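PDB 3PY9: protein kinase from Staphylococcus aureus subsp. aureus Mu50, which is a membrane-bound serine/threonine kinase whose extracellular region, built largely of PASTA domains, probably senses muropeptides of the cell wall. Local coordinates for residues A[72-85]-A[124-137]. Numbering follows the deposited sequence.
With EU (europium ion), chain E.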
ATOM      1  N   PRO A  72     -21.470 -15.179 -26.150  1.00 45.04           N
ATOM      2  CA  PRO A  72     -20.364 -15.803 -25.408  1.00 45.56           C
ATOM      3  C   PRO A  72     -20.793 -16.345 -24.037  1.00 45.85           C
ATOM      4  O   PRO A  72     -21.550 -15.683 -23.320  1.00 46.19           O
ATOM      5  CB  PRO A  72     -19.366 -14.645 -25.235  1.00 45.97           C
ATOM      6  CG  PRO A  72     -19.722 -13.657 -26.334  1.00 45.38           C
ATOM      7  CD  PRO A  72     -21.199 -13.765 -26.475  1.00 44.79           C
ATOM      8  N   GLU A  73     -20.327 -17.538 -23.685  1.00 46.30           N
ATOM      9  CA  GLU A  73     -20.487 -18.057 -22.317  1.00 47.18           C
ATOM     10  C   GLU A  73     -19.625 -17.221 -21.378  1.00 47.41           C
ATOM     11  O   GLU A  73     -18.463 -16.953 -21.695  1.00 47.85           O
ATOM     12  CB  GLU A  73     -20.063 -19.524 -22.253  1.00 46.96           C
ATOM     13  CG  GLU A  73     -20.385 -20.223 -20.932  1.00 48.56           C
ATOM     14  CD  GLU A  73     -19.839 -21.630 -20.863  1.00 48.20           C
ATOM     15  OE1 GLU A  73     -19.165 -22.049 -21.819  1.00 49.67           O
ATOM     16  OE2 GLU A  73     -20.083 -22.320 -19.851  1.00 50.38           O
ATOM     17  N   LYS A  74     -20.190 -16.802 -20.242  1.00 47.74           N
ATOM     18  CA  LYS A  74     -19.528 -15.859 -19.317  1.00 47.58           C
ATOM     19  C   LYS A  74     -19.480 -16.358 -17.868  1.00 48.07           C
ATOM     20  O   LYS A  74     -20.267 -17.225 -17.480  1.00 48.11           O
ATOM     21  CB  LYS A  74     -20.219 -14.488 -19.357  1.00 47.66           C
ATOM     22  CG  LYS A  74     -20.248 -13.814 -20.741  1.00 47.42           C
ATOM     23  CD  LYS A  74     -20.819 -12.410 -20.683  1.00 46.84           C
ATOM     24  CE  LYS A  74     -20.664 -11.698 -22.016  1.00 46.50           C
ATOM     25  NZ  LYS A  74     -21.261 -10.323 -22.018  1.00 45.29           N
ATOM     26  N   VAL A  75     -18.547 -15.813 -17.080  1.00 48.41           N
ATOM     27  CA  VAL A  75     -18.487 -16.037 -15.621  1.00 48.87           C
ATOM     28  C   VAL A  75     -18.305 -14.727 -14.859  1.00 49.19           C
ATOM     29  O   VAL A  75     -17.984 -13.688 -15.440  1.00 49.48           O
ATOM     30  CB  VAL A  75     -17.329 -16.981 -15.188  1.00 48.93           C
ATOM     31  CG1 VAL A  75     -17.677 -18.449 -15.425  1.00 49.73           C
ATOM     32  CG2 VAL A  75     -16.027 -16.612 -15.876  1.00 49.27           C
ATOM     33  N   LYS A  76     -18.519 -14.780 -13.549  1.00 49.60           N
ATOM     34  CA  LYS A  76     -18.162 -13.679 -12.652  1.00 49.32           C
ATOM     35  C   LYS A  76     -16.659 -13.724 -12.354  1.00 48.36           C
ATOM     36  O   LYS A  76     -16.139 -14.730 -11.861  1.00 48.17           O
ATOM     37  CB  LYS A  76     -18.976 -13.771 -11.352  1.00 49.84           C
ATOM     38  CG  LYS A  76     -20.073 -12.691 -11.170  1.00 51.87           C
ATOM     39  CD  LYS A  76     -20.853 -12.287 -12.454  1.00 55.18           C
ATOM     40  CE  LYS A  76     -21.918 -13.316 -12.926  1.00 56.87           C
ATOM     41  NZ  LYS A  76     -21.492 -14.080 -14.166  1.00 57.20           N
ATOM     42  N   MET A  77     -15.962 -12.643 -12.687  1.00 47.54           N
ATOM     43  CA  MET A  77     -14.543 -12.537 -12.357  1.00 46.29           C
ATOM     44  C   MET A  77     -14.363 -12.592 -10.835  1.00 46.07           C
ATOM     45  O   MET A  77     -14.963 -11.785 -10.102  1.00 46.31           O
ATOM     46  CB  MET A  77     -13.930 -11.258 -12.936  1.00 45.78           C
ATOM     47  CG  MET A  77     -12.415 -11.118 -12.698  1.00 44.25           C
ATOM     48  SD  MET A  77     -11.437 -12.184 -13.760  1.00 40.77           S
ATOM     49  CE  MET A  77      -9.811 -12.095 -12.997  1.00 41.65           C
ATOM     50  N   PRO A  78     -13.548 -13.552 -10.357  1.00 45.34           N
ATOM     51  CA  PRO A  78     -13.233 -13.655  -8.942  1.00 44.99           C
ATOM     52  C   PRO A  78     -12.250 -12.559  -8.494  1.00 44.95           C
ATOM     53  O   PRO A  78     -11.579 -11.943  -9.335  1.00 44.85           O
ATOM     54  CB  PRO A  78     -12.582 -15.031  -8.834  1.00 44.83           C
ATOM     55  CG  PRO A  78     -11.952 -15.247 -10.174  1.00 44.47           C
ATOM     56  CD  PRO A  78     -12.863 -14.593 -11.156  1.00 45.22           C
ATOM     57  N   ASN A  79     -12.193 -12.318  -7.184  1.00 44.83           N
ATOM     58  CA  ASN A  79     -11.241 -11.372  -6.593  1.00 44.92           C
ATOM     59  C   ASN A  79     -10.037 -12.183  -6.140  1.00 44.26           C
ATOM     60  O   ASN A  79     -10.155 -13.049  -5.249  1.00 44.16           O
ATOM     61  CB  ASN A  79     -11.881 -10.621  -5.413  1.00 45.24           C
ATOM     62  CG  ASN A  79     -11.021  -9.478  -4.897  1.00 46.62           C
ATOM     63  OD1 ASN A  79     -10.297  -9.633  -3.925  1.00 49.08           O
ATOM     64  ND2 ASN A  79     -11.103  -8.324  -5.544  1.00 48.63           N
ATOM     65  N   VAL A  80      -8.900 -11.941  -6.795  1.00 43.33           N
ATOM     66  CA  VAL A  80      -7.670 -12.725  -6.573  1.00 42.82           C
ATOM     67  C   VAL A  80      -6.519 -11.851  -6.051  1.00 42.39           C
ATOM     68  O   VAL A  80      -5.443 -12.345  -5.725  1.00 42.51           O
ATOM     69  CB  VAL A  80      -7.229 -13.534  -7.843  1.00 42.65           C
ATOM     70  CG1 VAL A  80      -8.364 -14.428  -8.361  1.00 42.92           C
ATOM     71  CG2 VAL A  80      -6.762 -12.608  -8.961  1.00 43.39           C
ATOM     72  N   ILE A  81      -6.767 -10.548  -5.988  1.00 42.15           N
ATOM     73  CA  ILE A  81      -5.830  -9.580  -5.434  1.00 41.92           C
ATOM     74  C   ILE A  81      -5.385  -9.977  -4.025  1.00 41.75           C
ATOM     75  O   ILE A  81      -6.206 -10.222  -3.147  1.00 41.49           O
ATOM     76  CB  ILE A  81      -6.465  -8.179  -5.412  1.00 41.81           C
ATOM     77  CG1 ILE A  81      -6.549  -7.625  -6.839  1.00 41.74           C
ATOM     78  CG2 ILE A  81      -5.670  -7.244  -4.518  1.00 41.56           C
ATOM     79  CD1 ILE A  81      -7.581  -6.536  -7.040  1.00 42.80           C
ATOM     80  N   GLY A  82      -4.080 -10.071  -3.820  1.00 41.90           N
ATOM     81  CA  GLY A  82      -3.563 -10.385  -2.489  1.00 41.91           C
ATOM     82  C   GLY A  82      -3.326 -11.855  -2.198  1.00 41.73           C
ATOM     83  O   GLY A  82      -2.692 -12.169  -1.193  1.00 42.04           O
ATOM     84  N   LEU A  83      -3.823 -12.747  -3.062  1.00 41.49           N
ATOM     85  CA  LEU A  83      -3.530 -14.192  -2.980  1.00 41.27           C
ATOM     86  C   LEU A  83      -2.184 -14.489  -3.619  1.00 40.96           C
ATOM     87  O   LEU A  83      -1.762 -13.742  -4.508  1.00 41.18           O
ATOM     88  CB  LEU A  83      -4.590 -15.013  -3.726  1.00 41.62           C
ATOM     89  CG  LEU A  83      -6.077 -14.694  -3.535  1.00 42.99           C
ATOM     90  CD1 LEU A  83      -6.916 -15.610  -4.411  1.00 42.72           C
ATOM     91  CD2 LEU A  83      -6.500 -14.793  -2.039  1.00 44.87           C
ATOM     92  N   PRO A  84      -1.512 -15.591  -3.196  1.00 40.78           N
ATOM     93  CA  PRO A  84      -0.305 -16.060  -3.895  1.00 40.47           C
ATOM     94  C   PRO A  84      -0.645 -16.445  -5.332  1.00 40.76           C
ATOM     95  O   PRO A  84      -1.776 -16.850  -5.595  1.00 40.58           O
ATOM     96  CB  PRO A  84       0.105 -17.318  -3.124  1.00 40.39           C
ATOM     97  CG  PRO A  84      -0.611 -17.275  -1.858  1.00 40.05           C
ATOM     98  CD  PRO A  84      -1.856 -16.462  -2.057  1.00 40.32           C
ATOM     99  N   LYS A  85       0.339 -16.345  -6.228  1.00 40.93           N
ATOM    100  CA  LYS A  85       0.143 -16.540  -7.667  1.00 41.45           C
ATOM    101  C   LYS A  85      -0.615 -17.801  -8.025  1.00 41.86           C
ATOM    102  O   LYS A  85      -1.544 -17.757  -8.820  1.00 41.98           O
ATOM    103  CB  LYS A  85       1.483 -16.511  -8.424  1.00 41.14           C
ATOM    104  CG  LYS A  85       1.319 -16.570  -9.938  1.00 40.12           C
ATOM    105  CD  LYS A  85       2.626 -16.519 -10.692  1.00 41.75           C
ATOM    106  CE  LYS A  85       3.343 -17.854 -10.708  1.00 44.18           C
ATOM    107  NZ  LYS A  85       4.404 -17.874 -11.767  1.00 46.66           N
ATOM    108  N   THR A 124     -17.319  -8.697 -12.253  1.00 55.07           N
ATOM    109  CA  THR A 124     -17.776  -8.520 -13.637  1.00 55.31           C
ATOM    110  C   THR A 124     -17.984  -9.864 -14.334  1.00 55.26           C
ATOM    111  O   THR A 124     -17.279 -10.842 -14.044  1.00 55.11           O
ATOM    112  CB  THR A 124     -16.776  -7.703 -14.500  1.00 55.11           C
ATOM    113  OG1 THR A 124     -15.982  -6.851 -13.670  1.00 55.09           O
ATOM    114  CG2 THR A 124     -17.524  -6.851 -15.525  1.00 55.84           C
ATOM    115  N   GLU A 125     -18.964  -9.903 -15.244  1.00 55.20           N
ATOM    116  CA  GLU A 125     -19.145 -11.052 -16.134  1.00 54.94           C
ATOM    117  C   GLU A 125     -18.077 -10.981 -17.208  1.00 54.03           C
ATOM    118  O   GLU A 125     -17.949  -9.962 -17.887  1.00 53.79           O
ATOM    119  CB  GLU A 125     -20.544 -11.074 -16.781  1.00 55.37           C
ATOM    120  CG  GLU A 125     -21.571 -11.928 -16.049  1.00 56.99           C
ATOM    121  CD  GLU A 125     -22.485 -12.740 -16.985  1.00 60.90           C
ATOM    122  OE1 GLU A 125     -22.929 -12.210 -18.043  1.00 61.88           O
ATOM    123  OE2 GLU A 125     -22.775 -13.918 -16.650  1.00 61.03           O
ATOM    124  N   ILE A 126     -17.299 -12.048 -17.340  1.00 53.12           N
ATOM    125  CA  ILE A 126     -16.311 -12.138 -18.412  1.00 52.66           C
ATOM    126  C   ILE A 126     -16.518 -13.404 -19.239  1.00 52.55           C
ATOM    127  O   ILE A 126     -16.839 -14.461 -18.697  1.00 51.93           O
ATOM    128  CB  ILE A 126     -14.822 -12.005 -17.911  1.00 52.44           C
ATOM    129  CG1 ILE A 126     -13.873 -11.910 -19.110  1.00 52.90           C
ATOM    130  CG2 ILE A 126     -14.411 -13.159 -16.993  1.00 51.17           C
ATOM    131  CD1 ILE A 126     -12.568 -11.242 -18.851  1.00 52.76           C
ATOM    132  N   ALA A 127     -16.344 -13.268 -20.553  1.00 52.67           N
ATOM    133  CA  ALA A 127     -16.358 -14.407 -21.476  1.00 53.01           C
ATOM    134  C   ALA A 127     -15.180 -15.368 -21.214  1.00 53.01           C
ATOM    135  O   ALA A 127     -14.032 -14.932 -21.076  1.00 53.00           O
ATOM    136  CB  ALA A 127     -16.349 -13.904 -22.917  1.00 53.00           C
ATOM    137  N   ILE A 128     -15.460 -16.671 -21.142  1.00 53.10           N
ATOM    138  CA  ILE A 128     -14.425 -17.651 -20.758  1.00 53.03           C
ATOM    139  C   ILE A 128     -13.486 -18.030 -21.915  1.00 52.98           C
ATOM    140  O   ILE A 128     -12.552 -18.816 -21.736  1.00 52.50           O
ATOM    141  CB  ILE A 128     -14.998 -18.926 -20.027  1.00 53.13           C
ATOM    142  CG1 ILE A 128     -15.614 -19.931 -21.014  1.00 53.69           C
ATOM    143  CG2 ILE A 128     -16.003 -18.535 -18.938  1.00 53.30           C
ATOM    144  CD1 ILE A 128     -15.485 -21.397 -20.576  1.00 53.50           C
ATOM    145  N   HIS A 129     -13.735 -17.454 -23.091  1.00 53.13           N
ATOM    146  CA  HIS A 129     -12.866 -17.652 -24.253  1.00 53.23           C
ATOM    147  C   HIS A 129     -12.285 -16.332 -24.811  1.00 53.35           C
ATOM    148  O   HIS A 129     -13.028 -15.377 -25.091  1.00 53.21           O
ATOM    149  CB  HIS A 129     -13.586 -18.462 -25.349  1.00 53.33           C
ATOM    150  CG  HIS A 129     -14.108 -19.797 -24.883  1.00 53.42           C
ATOM    151  ND1 HIS A 129     -13.349 -20.683 -24.144  1.00 53.49           N
ATOM    152  CD2 HIS A 129     -15.307 -20.400 -25.072  1.00 52.44           C
ATOM    153  CE1 HIS A 129     -14.063 -21.765 -23.886  1.00 53.99           C
ATOM    154  NE2 HIS A 129     -15.256 -21.617 -24.434  1.00 52.18           N
ATOM    155  N   ASP A 130     -10.955 -16.317 -24.986  1.00 53.31           N
ATOM    156  CA  ASP A 130     -10.150 -15.118 -25.353  1.00 53.11           C
ATOM    157  C   ASP A 130     -10.374 -13.962 -24.374  1.00 52.21           C
ATOM    158  O   ASP A 130     -10.488 -12.798 -24.776  1.00 52.24           O
ATOM    159  CB  ASP A 130     -10.371 -14.693 -26.823  1.00 53.42           C
ATOM    160  CG  ASP A 130      -9.250 -13.773 -27.365  1.00 54.63           C
ATOM    161  OD1 ASP A 130      -8.061 -13.979 -27.045  1.00 55.17           O
ATOM    162  OD2 ASP A 130      -9.565 -12.844 -28.141  1.00 55.99           O
ATOM    163  N   SER A 131     -10.415 -14.302 -23.086  1.00 51.49           N
ATOM    164  CA  SER A 131     -10.744 -13.350 -22.011  1.00 50.98           C
ATOM    165  C   SER A 131      -9.644 -12.310 -21.752  1.00 50.10           C
ATOM    166  O   SER A 131      -9.900 -11.254 -21.146  1.00 50.24           O
ATOM    167  CB  SER A 131     -11.098 -14.094 -20.707  1.00 51.02           C
ATOM    168  OG  SER A 131     -10.247 -15.215 -20.478  1.00 52.17           O
ATOM    169  N   ASN A 132      -8.433 -12.620 -22.216  1.00 48.98           N
ATOM    170  CA  ASN A 132      -7.251 -11.775 -22.025  1.00 47.96           C
ATOM    171  C   ASN A 132      -7.147 -11.239 -20.597  1.00 46.53           C
ATOM    172  O   ASN A 132      -7.118 -10.026 -20.395  1.00 46.61           O
ATOM    173  CB  ASN A 132      -7.220 -10.596 -23.025  1.00 48.16           C
ATOM    174  CG  ASN A 132      -7.548 -11.010 -24.452  1.00 49.09           C
ATOM    175  OD1 ASN A 132      -6.886 -11.871 -25.042  1.00 49.52           O
ATOM    176  ND2 ASN A 132      -8.559 -10.370 -25.026  1.00 50.15           N
ATOM    177  N   ILE A 133      -7.125 -12.128 -19.604  1.00 44.92           N
ATOM    178  CA  ILE A 133      -6.881 -11.670 -18.233  1.00 42.98           C
ATOM    179  C   ILE A 133      -5.387 -11.405 -18.087  1.00 41.91           C
ATOM    180  O   ILE A 133      -4.552 -12.177 -18.581  1.00 41.30           O
ATOM    181  CB  ILE A 133      -7.274 -12.679 -17.118  1.00 42.84           C
ATOM    182  CG1 ILE A 133      -8.597 -13.417 -17.405  1.00 42.80           C
ATOM    183  CG2 ILE A 133      -7.280 -11.974 -15.761  1.00 42.74           C
ATOM    184  CD1 ILE A 133      -9.840 -12.696 -17.020  1.00 41.11           C
ATOM    185  N   LYS A 134      -5.064 -10.294 -17.429  1.00 40.41           N
ATOM    186  CA  LYS A 134      -3.705 -10.012 -17.023  1.00 38.67           C
ATOM    187  C   LYS A 134      -3.655  -9.878 -15.509  1.00 37.34           C
ATOM    188  O   LYS A 134      -4.475  -9.182 -14.901  1.00 36.59           O
ATOM    189  CB  LYS A 134      -3.226  -8.750 -17.712  1.00 39.40           C
ATOM    190  CG  LYS A 134      -1.734  -8.570 -17.736  1.00 41.09           C
ATOM    191  CD  LYS A 134      -1.359  -7.461 -18.708  1.00 44.00           C
ATOM    192  CE  LYS A 134      -1.378  -7.940 -20.163  1.00 45.81           C
ATOM    193  NZ  LYS A 134      -0.204  -8.841 -20.457  1.00 47.99           N
ATOM    194  N   LEU A 135      -2.712 -10.582 -14.900  1.00 35.40           N
ATOM    195  CA  LEU A 135      -2.519 -10.518 -13.478  1.00 34.62           C
ATOM    196  C   LEU A 135      -1.164  -9.892 -13.213  1.00 34.50           C
ATOM    197  O   LEU A 135      -0.176 -10.189 -13.918  1.00 34.70           O
ATOM    198  CB  LEU A 135      -2.586 -11.918 -12.839  1.00 34.59           C
ATOM    199  CG  LEU A 135      -3.923 -12.690 -12.866  1.00 33.72           C
ATOM    200  CD1 LEU A 135      -3.837 -13.908 -11.978  1.00 32.17           C
ATOM    201  CD2 LEU A 135      -5.160 -11.855 -12.463  1.00 30.91           C
ATOM    202  N   TYR A 136      -1.125  -9.032 -12.201  1.00 33.07           N
ATOM    203  CA  TYR A 136       0.074  -8.301 -11.878  1.00 32.31           C
ATOM    204  C   TYR A 136       0.607  -8.872 -10.587  1.00 31.66           C
ATOM    205  O   TYR A 136       0.012  -8.694  -9.519  1.00 31.33           O
ATOM    206  CB  TYR A 136      -0.224  -6.808 -11.752  1.00 32.36           C
ATOM    207  CG  TYR A 136      -0.634  -6.157 -13.062  1.00 32.96           C
ATOM    208  CD1 TYR A 136       0.303  -5.515 -13.860  1.00 32.28           C
ATOM    209  CD2 TYR A 136      -1.958  -6.197 -13.506  1.00 32.04           C
ATOM    210  CE1 TYR A 136      -0.067  -4.918 -15.051  1.00 34.38           C
ATOM    211  CE2 TYR A 136      -2.333  -5.598 -14.699  1.00 32.74           C
ATOM    212  CZ  TYR A 136      -1.378  -4.962 -15.463  1.00 33.18           C
ATOM    213  OH  TYR A 136      -1.724  -4.354 -16.653  1.00 35.51           O
ATOM    214  N   GLU A 137       1.720  -9.586 -10.703  1.00 30.36           N
ATOM    215  CA  GLU A 137       2.301 -10.287  -9.575  1.00 29.88           C
ATOM    216  C   GLU A 137       3.318  -9.380  -8.929  1.00 29.63           C
ATOM    217  O   GLU A 137       4.169  -8.851  -9.624  1.00 29.77           O
ATOM    218  CB  GLU A 137       3.002 -11.551 -10.068  1.00 29.27           C
ATOM    219  CG  GLU A 137       3.566 -12.424  -8.978  1.00 28.75           C
ATOM    220  CD  GLU A 137       4.421 -13.543  -9.520  1.00 28.46           C
ATOM    221  OE1 GLU A 137       4.465 -13.720 -10.748  1.00 30.25           O
ATOM    222  OE2 GLU A 137       5.065 -14.245  -8.722  1.00 29.15           O
TER
HETATM  223 EU    EU E 305      -6.111 -14.314 -25.643  0.50 78.35          EU
HETATM  224  O   HOH W   1     -16.682 -17.625 -23.532  1.00 42.06           O
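Strands 74-76 and 125-127 run antiparallel, V75 and I126 forming the hydrogen-bonded pair: V75 N gives to I126 O and I126 N to V75 O, the latter at 2.6 Å. One bond follows at each end, I128 N to E73 O and M77 N to T124 O, the second nearly straight (172°). A water also donates to E73 O and weakly accepts from H129 N, linking H129 to the residue just before strand 74-76. The side chains of V75 and I126 share one face of the ribbon, where V75 CG2 meets I126 CG2 and packs closer, at 3.6 Å, on I128 CG2, the V75 and I128 side chains crossing at about a right angle. On the other face the E125 side chain lies across K74, whose CD sits 3.4 Å from E125 OE1. K76 bends at chi2, chi3 and chi4, bringing NZ to E125 OE2 in a salt bridge whose lysine end is less surely placed. Beyond the ribbon, M77 reaches I133 tip to tip, SD to CD1 at 3.7 Å; CG anti to the backbone N (chi1 -177°) and a bend at chi2 direct the thioether there. V80 CG2 then meets L135 CD2 at 3.9 Å. The contact joins the two-stranded ribbon of this PASTA domain to its mixed sheet: M77, V80 and L135 also pack on helix 85-93, while strand 133-138 runs between 100-105 and 115-118, and D130 and N132, with D99, form a europium site in the loop before it.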